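Local coordinates for protein diketoreductase (Acinetobacter baylyi, PDB 4E12) that reduces dicarbonyl compounds with NADH and probably also interconverts (3S)-3-hydroxyacyl-CoA and 3-oxoacyl-CoA, as related fatty-acid beta-oxidation dehydrogenases do, at residues A[2-7]-A[171-176]; A[49-54]-A[64-69]; A[165-170]-A[181-186]. All coordinates share one frame; numbering follows the deposited sequence.

Contact 1. Residues A[2-7]-A[171-176]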
loop_
_atom_site.group_PDB
_atom_site.type_symbol
_atom_site.label_atom_id
_atom_site.label_comp_id
_atom_site.label_asym_id
_atom_site.label_seq_id
_atom_site.Cartn_x
_atom_site.Cartn_y
_atom_site.Cartn_z
ATOM N N THR A 2 7.402 30.703 -28.280
ATOM C CA THR A 2 6.841 29.878 -27.217
ATOM C C THR A 2 7.556 28.533 -27.137
ATOM O O THR A 2 8.398 28.212 -27.981
ATOM C CB THR A 2 5.331 29.640 -27.421
ATOM O OG1 THR A 2 4.817 28.855 -26.337
ATOM C CG2 THR A 2 5.075 28.917 -28.735
ATOM N N GLY A 3 7.221 27.755 -26.114
ATOM C CA GLY A 3 7.833 26.450 -25.944
ATOM C C GLY A 3 7.226 25.364 -26.809
ATOM O O GLY A 3 7.325 25.406 -28.039
ATOM N N ILE A 4 6.584 24.391 -26.172
ATOM C CA ILE A 4 6.036 23.257 -26.894
ATOM C C ILE A 4 4.700 23.604 -27.518
ATOM O O ILE A 4 3.793 24.105 -26.850
ATOM C CB ILE A 4 5.880 22.033 -25.974
ATOM C CG1 ILE A 4 7.235 21.683 -25.370
ATOM C CG2 ILE A 4 5.308 20.862 -26.758
ATOM C CD1 ILE A 4 7.181 20.619 -24.321
ATOM N N THR A 5 4.577 23.334 -28.811
ATOM C CA THR A 5 3.325 23.549 -29.520
ATOM C C THR A 5 2.965 22.331 -30.363
ATOM O O THR A 5 1.814 21.883 -30.366
ATOM C CB THR A 5 3.398 24.782 -30.462
ATOM O OG1 THR A 5 3.543 25.982 -29.688
ATOM C CG2 THR A 5 2.141 24.870 -31.305
ATOM N N ASN A 6 3.946 21.800 -31.081
ATOM C CA ASN A 6 3.696 20.658 -31.955
ATOM C C ASN A 6 4.145 19.396 -31.258
ATOM O O ASN A 6 5.313 19.245 -30.891
ATOM C CB ASN A 6 4.472 20.790 -33.268
ATOM C CG ASN A 6 4.089 22.034 -34.055
ATOM O OD1 ASN A 6 2.967 22.538 -33.946
ATOM N ND2 ASN A 6 5.028 22.539 -34.853
ATOM N N VAL A 7 3.221 18.468 -31.101
ATOM C CA VAL A 7 3.543 17.256 -30.403
ATOM C C VAL A 7 3.249 16.101 -31.316
ATOM O O VAL A 7 2.158 16.027 -31.885
ATOM C CB VAL A 7 2.723 17.132 -29.098
ATOM C CG1 VAL A 7 3.073 15.823 -28.394
ATOM C CG2 VAL A 7 3.021 18.320 -28.192
ATOM N N VAL A 171 8.008 19.070 -17.579
ATOM C CA VAL A 171 7.171 19.223 -16.402
ATOM C C VAL A 171 6.066 20.219 -16.674
ATOM O O VAL A 171 4.913 19.979 -16.324
ATOM C CB VAL A 171 7.958 19.655 -15.142
ATOM C CG1 VAL A 171 6.991 20.008 -14.021
ATOM C CG2 VAL A 171 8.860 18.518 -14.684
ATOM N N GLU A 172 6.395 21.336 -17.312
ATOM C CA GLU A 172 5.370 22.336 -17.591
ATOM C C GLU A 172 4.400 21.838 -18.658
ATOM O O GLU A 172 3.201 22.117 -18.599
ATOM C CB GLU A 172 6.016 23.683 -17.950
ATOM C CG GLU A 172 6.734 24.307 -16.741
ATOM C CD GLU A 172 7.558 25.527 -17.087
ATOM O OE1 GLU A 172 7.699 25.824 -18.292
ATOM O OE2 GLU A 172 8.073 26.179 -16.147
ATOM N N PHE A 173 4.912 21.083 -19.625
ATOM C CA PHE A 173 4.037 20.449 -20.603
ATOM C C PHE A 173 3.073 19.507 -19.895
ATOM O O PHE A 173 1.872 19.514 -20.173
ATOM C CB PHE A 173 4.828 19.641 -21.635
ATOM C CG PHE A 173 3.969 18.775 -22.500
ATOM C CD1 PHE A 173 3.259 19.317 -23.567
ATOM C CD2 PHE A 173 3.863 17.407 -22.245
ATOM C CE1 PHE A 173 2.451 18.504 -24.375
ATOM C CE2 PHE A 173 3.060 16.580 -23.039
ATOM C CZ PHE A 173 2.351 17.118 -24.105
ATOM N N ALA A 174 3.596 18.686 -18.992
ATOM C CA ALA A 174 2.727 17.750 -18.270
ATOM C C ALA A 174 1.533 18.479 -17.617
ATOM O O ALA A 174 0.370 18.070 -17.738
ATOM C CB ALA A 174 3.535 16.994 -17.225
ATOM N N SER A 175 1.830 19.570 -16.920
ATOM C CA SER A 175 0.789 20.326 -16.236
ATOM C C SER A 175 -0.218 20.928 -17.233
ATOM O O SER A 175 -1.431 20.872 -17.001
ATOM C CB SER A 175 1.416 21.429 -15.403
ATOM O OG SER A 175 2.216 20.884 -14.375
ATOM N N ALA A 176 0.300 21.466 -18.335
ATOM C CA ALA A 176 -0.488 22.081 -19.414
ATOM C C ALA A 176 -1.458 21.103 -20.041
ATOM O O ALA A 176 -2.506 21.505 -20.552
ATOM C CB ALA A 176 0.424 22.639 -20.486
#
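Phe173, on the helix 164-176, reaches across to Ile4, just before the first strand of the Rossmann domain, and Val7, within it. The contact can be followed along the phenylalanine. Its CB is met first, by the terminal methyl of Ile4, with Ile4 CD1 and Phe173 CB 3.7 Å apart. The same methyl lies 4.1 Å from Phe173 CG, where the ring begins. One atom further, Phe173 CD1 has Ile4 CG2 at 4.1 Å, so the isoleucine CD1 meets the root of the side chain and its CG2 the next ring atom, approaching obliquely. At Phe173 CE1 the partner changes: Val7 CG2 comes within 3.9 Å.

The ring is sent outward from the helix because Phe173 CG stands anti to the backbone N (chi1 169°). Ile4 crosses the phenylalanine side chain at about a right angle, whereas Val7 meets it aslant. On the isoleucine, the extended CG1-CD1 branch (chi2 173°) is what carries the methyl as far as Phe173 CB.

Neighbouring elements close in on the same cluster. Phe28 packs edge-to-face with Phe173 and also touches both Ile4 and Val7, while Leu88 and Ile90 of the strand 88-91 and Thr23 of the helix 14-25 touch the phenylalanine side chain. The backbone of Val7 bonds to Ala29 and Thr31, which places it within the parallel part of the mixed sheet.

No hydrogen bond joins the segments 2-7 and 171-176. A late helix of the domain is thus held against its first strand by aliphatic and aromatic surfaces alone in this contact, and the association rests on shape and on burial of hydrocarbon from water.

Contact 2. Residues A[49-54]-A[64-69]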
loop_
_atom_site.group_PDB
_atom_site.type_symbol
_atom_site.label_atom_id
_atom_site.label_comp_id
_atom_site.label_asym_id
_atom_site.label_seq_id
_atom_site.Cartn_x
_atom_site.Cartn_y
_atom_site.Cartn_z
ATOM N N GLY A 49 -13.647 6.745 -29.894
ATOM C CA GLY A 49 -14.060 6.262 -28.582
ATOM C C GLY A 49 -13.630 7.157 -27.425
ATOM O O GLY A 49 -14.407 7.425 -26.501
ATOM N N LEU A 50 -12.378 7.618 -27.463
ATOM C CA LEU A 50 -11.884 8.531 -26.440
ATOM C C LEU A 50 -12.695 9.821 -26.412
ATOM O O LEU A 50 -12.978 10.344 -25.334
ATOM C CB LEU A 50 -10.377 8.809 -26.613
ATOM C CG LEU A 50 -9.434 7.615 -26.381
ATOM C CD1 LEU A 50 -8.011 7.933 -26.820
ATOM C CD2 LEU A 50 -9.465 7.203 -24.914
ATOM N N ALA A 51 -13.076 10.336 -27.583
ATOM C CA ALA A 51 -13.880 11.552 -27.643
ATOM C C ALA A 51 -15.178 11.336 -26.882
ATOM O O ALA A 51 -15.622 12.205 -26.126
ATOM C CB ALA A 51 -14.178 11.930 -29.090
ATOM N N ALA A 52 -15.771 10.167 -27.088
ATOM C CA ALA A 52 -17.014 9.780 -26.429
ATOM C C ALA A 52 -16.852 9.701 -24.906
ATOM O O ALA A 52 -17.684 10.223 -24.154
ATOM C CB ALA A 52 -17.497 8.445 -26.983
ATOM N N VAL A 53 -15.792 9.039 -24.456
ATOM C CA VAL A 53 -15.490 8.950 -23.028
ATOM C C VAL A 53 -15.311 10.348 -22.445
ATOM O O VAL A 53 -15.868 10.681 -21.394
ATOM C CB VAL A 53 -14.178 8.166 -22.777
ATOM C CG1 VAL A 53 -13.887 8.082 -21.283
ATOM C CG2 VAL A 53 -14.256 6.786 -23.406
ATOM N N TYR A 54 -14.509 11.168 -23.111
ATOM C CA TYR A 54 -14.273 12.518 -22.618
ATOM C C TYR A 54 -15.553 13.302 -22.456
ATOM O O TYR A 54 -15.803 13.880 -21.396
ATOM C CB TYR A 54 -13.288 13.283 -23.496
ATOM C CG TYR A 54 -11.851 12.997 -23.144
ATOM C CD1 TYR A 54 -10.950 14.038 -22.913
ATOM C CD2 TYR A 54 -11.390 11.684 -23.035
ATOM C CE1 TYR A 54 -9.625 13.777 -22.583
ATOM C CE2 TYR A 54 -10.074 11.408 -22.711
ATOM C CZ TYR A 54 -9.193 12.461 -22.485
ATOM O OH TYR A 54 -7.893 12.185 -22.164
ATOM N N GLY A 64 -19.202 19.231 -27.865
ATOM C CA GLY A 64 -18.358 19.325 -29.041
ATOM C C GLY A 64 -16.883 19.606 -28.821
ATOM O O GLY A 64 -16.097 19.506 -29.768
ATOM N N ALA A 65 -16.477 19.963 -27.608
ATOM C CA ALA A 65 -15.057 20.220 -27.385
ATOM C C ALA A 65 -14.220 18.961 -27.674
ATOM O O ALA A 65 -13.163 19.049 -28.306
ATOM C CB ALA A 65 -14.811 20.730 -25.978
ATOM N N ALA A 66 -14.696 17.799 -27.234
ATOM C CA ALA A 66 -14.005 16.540 -27.499
ATOM C C ALA A 66 -13.862 16.296 -29.012
ATOM O O ALA A 66 -12.783 15.923 -29.479
ATOM C CB ALA A 66 -14.731 15.381 -26.835
ATOM N N GLN A 67 -14.942 16.489 -29.771
ATOM C CA GLN A 67 -14.881 16.347 -31.235
ATOM C C GLN A 67 -13.988 17.375 -31.918
ATOM O O GLN A 67 -13.323 17.059 -32.906
ATOM C CB GLN A 67 -16.274 16.343 -31.876
ATOM C CG GLN A 67 -16.925 14.958 -31.972
ATOM C CD GLN A 67 -17.168 14.308 -30.634
ATOM O OE1 GLN A 67 -17.035 14.940 -29.582
ATOM N NE2 GLN A 67 -17.516 13.027 -30.660
ATOM N N LYS A 68 -13.960 18.606 -31.425
ATOM C CA LYS A 68 -13.045 19.573 -32.019
ATOM C C LYS A 68 -11.617 19.043 -31.855
ATOM O O LYS A 68 -10.807 19.086 -32.787
ATOM C CB LYS A 68 -13.205 20.948 -31.359
ATOM C CG LYS A 68 -12.401 22.070 -32.016
ATOM C CD LYS A 68 -12.716 23.423 -31.374
ATOM C CE LYS A 68 -11.963 24.567 -32.043
ATOM N NZ LYS A 68 -10.485 24.422 -31.923
ATOM N N ALA A 69 -11.302 18.521 -30.674
ATOM C CA ALA A 69 -9.960 17.989 -30.467
ATOM C C ALA A 69 -9.733 16.826 -31.434
ATOM O O ALA A 69 -8.685 16.727 -32.079
ATOM C CB ALA A 69 -9.780 17.537 -29.029
#
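A helical hairpin brings Ala51 and Ala66 together: the long helix 37-57, which follows the second strand of the NAD-binding domain, is met by the short helix 65-72 after a brief connection. The two segments run nearly antiparallel, with 155° between their directions, and their axes approach to 8.8 Å. With only methyl groups at this point, Ala51 CA and Ala66 CA come to 5.0 Å.

The methyl of Ala66 is the central group. Its CB sits 3.4 Å from Ala51 O, packed against a backbone carbonyl of the facing helix, and 4.2 Å from Ala51 CB. One turn along, Tyr54 CB is likewise 4.2 Å from Ala66 CB. On the other flank, the bent side chain of Gln67 (chi2 62°) folds back so that its terminal amide group lies beside the methyl of Ala51.

Tyr54 contributes little beyond CB here, because its ring leads off toward the helix 14-25. There it packs edge-to-face with Phe21 and Phe25, and its OH is hydrogen-bonded to Gln22. Ala51 also touches Phe21, so the helix 37-57 is shared between two neighbours.

Two consecutive, nearly antiparallel helices joined by a short connection form an alpha-alpha hairpin, here with alanines at the interface, between strands 29-33 and 74-76; such a helical insertion is known from 3-hydroxyacyl-CoA dehydrogenases.

Contact 3. Residues A[165-170]-A[181-186]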
loop_
_atom_site.group_PDB
_atom_site.type_symbol
_atom_site.label_atom_id
_atom_site.label_comp_id
_atom_site.label_asym_id
_atom_site.label_seq_id
_atom_site.Cartn_x
_atom_site.Cartn_y
_atom_site.Cartn_z
ATOM N N GLU A 165 16.726 22.197 -18.125
ATOM C CA GLU A 165 15.786 23.113 -18.761
ATOM C C GLU A 165 14.737 22.349 -19.572
ATOM O O GLU A 165 13.561 22.735 -19.620
ATOM C CB GLU A 165 16.545 24.103 -19.653
ATOM C CG GLU A 165 15.661 24.936 -20.580
ATOM C CD GLU A 165 14.616 25.759 -19.849
ATOM O OE1 GLU A 165 14.535 25.668 -18.606
ATOM O OE2 GLU A 165 13.865 26.493 -20.529
ATOM N N VAL A 166 15.190 21.287 -20.229
ATOM C CA VAL A 166 14.327 20.379 -20.971
ATOM C C VAL A 166 13.397 19.682 -19.990
ATOM O O VAL A 166 12.183 19.637 -20.197
ATOM C CB VAL A 166 15.158 19.321 -21.729
ATOM C CG1 VAL A 166 14.268 18.203 -22.249
ATOM C CG2 VAL A 166 15.873 19.979 -22.888
ATOM N N TYR A 167 13.974 19.156 -18.915
ATOM C CA TYR A 167 13.197 18.501 -17.865
ATOM C C TYR A 167 12.077 19.423 -17.391
ATOM O O TYR A 167 10.924 19.012 -17.328
ATOM C CB TYR A 167 14.114 18.141 -16.700
ATOM C CG TYR A 167 13.485 17.325 -15.594
ATOM C CD1 TYR A 167 13.793 15.971 -15.444
ATOM C CD2 TYR A 167 12.589 17.899 -14.695
ATOM C CE1 TYR A 167 13.221 15.206 -14.416
ATOM C CE2 TYR A 167 12.007 17.132 -13.654
ATOM C CZ TYR A 167 12.331 15.795 -13.530
ATOM O OH TYR A 167 11.770 15.035 -12.523
ATOM N N GLN A 168 12.396 20.676 -17.075
ATOM C CA GLN A 168 11.372 21.589 -16.600
ATOM C C GLN A 168 10.329 21.898 -17.676
ATOM O O GLN A 168 9.150 22.077 -17.365
ATOM C CB GLN A 168 11.972 22.887 -16.048
ATOM C CG GLN A 168 10.924 23.831 -15.488
ATOM C CD GLN A 168 10.269 23.318 -14.205
ATOM O OE1 GLN A 168 10.738 22.356 -13.587
ATOM N NE2 GLN A 168 9.176 23.960 -13.805
ATOM N N GLN A 169 10.744 21.965 -18.937
ATOM C CA GLN A 169 9.775 22.196 -20.003
ATOM C C GLN A 169 8.790 21.027 -20.091
ATOM O O GLN A 169 7.592 21.244 -20.277
ATOM C CB GLN A 169 10.457 22.430 -21.357
ATOM C CG GLN A 169 11.406 23.613 -21.360
ATOM C CD GLN A 169 12.023 23.874 -22.720
ATOM O OE1 GLN A 169 11.632 23.270 -23.721
ATOM N NE2 GLN A 169 13.006 24.770 -22.761
ATOM N N VAL A 170 9.287 19.797 -19.955
ATOM C CA VAL A 170 8.398 18.636 -19.954
ATOM C C VAL A 170 7.471 18.678 -18.733
ATOM O O VAL A 170 6.280 18.360 -18.835
ATOM C CB VAL A 170 9.192 17.298 -20.006
ATOM C CG1 VAL A 170 8.256 16.114 -19.830
ATOM C CG2 VAL A 170 9.910 17.173 -21.345
ATOM N N PRO A 181 2.409 16.391 -12.459
ATOM C CA PRO A 181 3.784 15.950 -12.685
ATOM C C PRO A 181 4.355 15.319 -11.433
ATOM O O PRO A 181 4.313 15.896 -10.346
ATOM C CB PRO A 181 4.532 17.252 -12.962
ATOM C CG PRO A 181 3.492 18.187 -13.407
ATOM C CD PRO A 181 2.287 17.847 -12.609
ATOM N N ILE A 182 4.879 14.119 -11.587
ATOM C CA ILE A 182 5.530 13.436 -10.489
ATOM C C ILE A 182 6.989 13.500 -10.838
ATOM O O ILE A 182 7.434 12.843 -11.787
ATOM C CB ILE A 182 5.050 11.977 -10.405
ATOM C CG1 ILE A 182 3.542 11.944 -10.138
ATOM C CG2 ILE A 182 5.846 11.192 -9.357
ATOM C CD1 ILE A 182 3.144 12.662 -8.893
ATOM N N GLU A 183 7.741 14.323 -10.107
ATOM C CA GLU A 183 9.115 14.613 -10.503
ATOM C C GLU A 183 10.142 13.690 -9.844
ATOM O O GLU A 183 10.375 13.766 -8.633
ATOM C CB GLU A 183 9.438 16.098 -10.259
ATOM C CG GLU A 183 8.547 17.054 -11.059
ATOM C CD GLU A 183 8.827 18.537 -10.796
ATOM O OE1 GLU A 183 10.002 18.954 -10.836
ATOM O OE2 GLU A 183 7.866 19.288 -10.545
ATOM N N LEU A 184 10.737 12.795 -10.637
ATOM C CA LEU A 184 11.821 11.975 -10.135
ATOM C C LEU A 184 13.146 12.662 -10.392
ATOM O O LEU A 184 13.294 13.372 -11.390
ATOM C CB LEU A 184 11.827 10.573 -10.736
ATOM C CG LEU A 184 10.687 9.621 -10.382
ATOM C CD1 LEU A 184 9.386 10.022 -11.063
ATOM C CD2 LEU A 184 11.106 8.235 -10.834
ATOM N N LYS A 185 14.096 12.443 -9.483
ATOM C CA LYS A 185 15.361 13.169 -9.477
ATOM C C LYS A 185 16.499 12.313 -10.033
ATOM O O LYS A 185 17.548 12.831 -10.425
ATOM C CB LYS A 185 15.673 13.666 -8.054
ATOM C CG LYS A 185 14.634 14.667 -7.543
ATOM C CD LYS A 185 14.775 14.987 -6.062
ATOM C CE LYS A 185 13.686 15.974 -5.630
ATOM N NZ LYS A 185 13.733 16.295 -4.175
ATOM N N LYS A 186 16.275 11.006 -10.078
ATOM C CA LYS A 186 17.239 10.055 -10.604
ATOM C C LYS A 186 16.459 8.908 -11.230
ATOM O O LYS A 186 15.293 8.691 -10.895
ATOM C CB LYS A 186 18.086 9.456 -9.475
ATOM C CG LYS A 186 18.942 10.420 -8.692
ATOM C CD LYS A 186 19.810 9.648 -7.703
ATOM C CE LYS A 186 20.705 10.572 -6.890
ATOM N NZ LYS A 186 21.560 9.822 -5.924
#
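Tyr167 extends from the helix 164-176 toward the segment 181-186, passing Glu183 and ending at the main chain of Leu184. Its CG lies anti to the backbone N, which swings the ring off the helix toward the strand. There the phenol OH donates to Leu184 O in a hydrogen bond modelled at 2.5 Å, unusually short, so that its exact length is doubtful while its direction stands. The C=O...donor angle is 132°, and the hydroxyl lies 29° out of the carbonyl plane. Leu184 O is also 3.4 Å from Tyr167 CZ, approaching the ring obliquely.

Glu183 takes a different position. Its CB is 3.4 Å from Tyr167 OH, and from there the chain, extended beyond CG, runs back along the tyrosine at a slant. Glu183 OE1 consequently lies at the ring edge, in plane, 3.9 Å from Tyr167 CE2, while the carboxylate and ring planes are turned 52° apart. Gln168 only skirts the carboxylate; its NE2 makes a weak hydrogen bond to Glu172.

Tyr167 also rests on Val156 of the strand 153-158, which completes the beta-alpha-beta unit. Next to this contact, Leu184 packs on Ile212 of the second subunit and Lys185 makes backbone hydrogen bonds to that subunit.

The chemistry is that of a single phenolic donor tying a helix to a main-chain carbonyl next to Glu183. The electronegative Glu183 oxygen beside the ring C-H edge would probably add a mild electrostatic attraction.

How the contacts relate
Contacts 1 and 3 both use the helix 164-176 and reach the same sheet, with centres 12 Å apart. They touch directly where Ser175, Ala174 and Val171 meet Pro181, and Val171 meets Glu183. Contact 1 is buried and wholly apolar, turned toward the first strand; contact 3 is partly buried, reaches the outermost strand near the second subunit, and depends on a hydrogen bond. Contact 2 lies apart, its centre 21 Å from that of contact 1 and 29 Å from that of contact 3. It too is buried, but joins two helices mainly through alanine methyls, and its sequence is nested inside the loop closed by contact 1.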